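Local coordinates for probable 2-oxoacid ferredoxin oxidoreductase, alpha chain (Thermoplasma acidophilum, PDB 3JU3) that probably contributes to the coenzyme A-dependent oxidative decarboxylation of 2-oxoacids to acyl-CoA, with ferredoxin as electron acceptor, at the interface of chains A and B. Numbering follows the deposited sequence. Chains: chain A/B, Probable 2-oxoacid ferredoxin oxidoreductase, alpha chain.

The interface of chains A and B. Residues chain A 6, 45, 47, 83, 87; chain B 58, 61-62.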
loop_
_atom_site.group_PDB
_atom_site.type_symbol
_atom_site.label_atom_id
_atom_site.label_comp_id
_atom_site.label_asym_id
_atom_site.label_seq_id
_atom_site.Cartn_x
_atom_site.Cartn_y
_atom_site.Cartn_z
ATOM N N ALA A 6 -15.469 -7.602 16.527
ATOM C CA ALA A 6 -14.151 -7.544 17.151
ATOM C C ALA A 6 -13.995 -8.786 18.016
ATOM O O ALA A 6 -14.954 -9.217 18.663
ATOM C CB ALA A 6 -13.999 -6.304 17.999
ATOM N N LEU A 45 -6.626 -7.536 20.461
ATOM C CA LEU A 45 -7.979 -7.105 20.129
ATOM C C LEU A 45 -7.932 -6.893 18.623
ATOM O O LEU A 45 -7.225 -6.032 18.142
ATOM C CB LEU A 45 -8.359 -5.826 20.865
ATOM C CG LEU A 45 -9.604 -5.052 20.421
ATOM C CD1 LEU A 45 -10.777 -5.915 20.686
ATOM C CD2 LEU A 45 -9.744 -3.733 21.238
ATOM N N LEU A 47 -9.907 -6.037 15.215
ATOM C CA LEU A 47 -11.100 -5.432 14.637
ATOM C C LEU A 47 -11.327 -6.024 13.249
ATOM O O LEU A 47 -10.438 -5.993 12.389
ATOM C CB LEU A 47 -10.952 -3.917 14.569
ATOM C CG LEU A 47 -10.541 -3.316 15.928
ATOM C CD1 LEU A 47 -10.306 -1.793 15.878
ATOM C CD2 LEU A 47 -11.536 -3.692 17.074
ATOM N N ILE A 83 -10.882 4.289 17.229
ATOM C CA ILE A 83 -11.146 3.829 18.594
ATOM C C ILE A 83 -11.382 5.036 19.492
ATOM O O ILE A 83 -12.306 5.028 20.313
ATOM C CB ILE A 83 -9.991 2.969 19.134
ATOM C CG1 ILE A 83 -9.940 1.634 18.377
ATOM C CG2 ILE A 83 -10.108 2.715 20.677
ATOM C CD1 ILE A 83 -8.740 0.749 18.729
ATOM N N THR A 87 -14.931 5.540 21.271
ATOM C CA THR A 87 -14.911 5.140 22.682
ATOM C C THR A 87 -14.310 6.166 23.617
ATOM O O THR A 87 -14.464 6.051 24.831
ATOM C CB THR A 87 -14.047 3.891 22.908
ATOM O OG1 THR A 87 -12.672 4.244 22.676
ATOM C CG2 THR A 87 -14.495 2.730 22.007
ATOM N N VAL B 58 -15.206 -2.802 22.518
ATOM C CA VAL B 58 -13.847 -2.281 22.468
ATOM C C VAL B 58 -13.593 -1.499 23.737
ATOM O O VAL B 58 -12.551 -1.658 24.385
ATOM C CB VAL B 58 -13.603 -1.445 21.230
ATOM C CG1 VAL B 58 -12.228 -0.757 21.297
ATOM C CG2 VAL B 58 -13.695 -2.357 19.987
ATOM N N VAL B 61 -12.925 -3.902 26.686
ATOM C CA VAL B 61 -11.616 -4.552 26.592
ATOM C C VAL B 61 -10.489 -3.584 26.943
ATOM O O VAL B 61 -9.623 -3.904 27.729
ATOM C CB VAL B 61 -11.363 -5.212 25.212
ATOM C CG1 VAL B 61 -9.881 -5.628 25.079
ATOM C CG2 VAL B 61 -12.294 -6.390 25.013
ATOM N N LEU B 62 -10.517 -2.385 26.390
ATOM C CA LEU B 62 -9.363 -1.503 26.520
ATOM C C LEU B 62 -9.365 -0.804 27.876
ATOM O O LEU B 62 -8.295 -0.470 28.434
ATOM C CB LEU B 62 -9.320 -0.491 25.376
ATOM C CG LEU B 62 -9.075 -1.054 23.966
ATOM C CD1 LEU B 62 -8.921 0.077 23.003
ATOM C CD2 LEU B 62 -7.858 -1.980 23.885
#
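A:Leu45, A:Leu47 and A:Ile83 receive B:Val58 and B:Leu62 in an apolar, two-fold symmetric interface between copies of one chain, in which a helix of chain B covers the sheet of chain A. The patch, with its twin, helps hold the two copies in an apparent segment exchange. The intact enzyme is expected to join the alpha chain to other subunits, and this construct is a fragment, so the dimer may not be the physiological one.

B:Val58 enters with both branches. Its CG1, anti to the backbone N (chi1 172°), touches CG2 of A:Ile83 and lies 3.9 Å from CD2 of A:Leu45. The other methyl of B:Val58, CG2, turns to A:Leu47, 3.9 Å from the leucine CD2. Forked methyls suit this place because they reach strand and helix residues at once, and so short a side chain probably lets the helix approach closely. B:Leu62, one turn further on, divides its longer fork likewise: CD2 meets CD2 of A:Leu45 at 3.7 Å, and CD1 meets CG2 of A:Ile83 at the same separation. Beta-branched A:Ile83 presents that CG2 close to its own helix, whereas A:Leu47 extends a methyl from its strand. In each of these pairs the side chains cross at about a right angle, touching through methyls rather than lying alongside.

In A:Leu45, CG anti to the backbone N (chi1 167°) carries CD2 out from strand 42-47 to touch B:Val58 and B:Leu62, and the partner hides 41 Å² of this leucine. B:Val61 borders it more loosely. A:Thr87 OG1 hydrogen-bonds the carbonyl O of A:Ile83 at 2.5 Å, from above the carbonyl plane, so its hydroxyl is engaged within its own helix while its CG2 methyl faces B:Val58.

In the fold, helix 55-62 of chain B packs on strand 42-47 of chain A and on the face of helix 79-87 that carries A:Ile83 and A:Thr87, with strand 6-9 alongside.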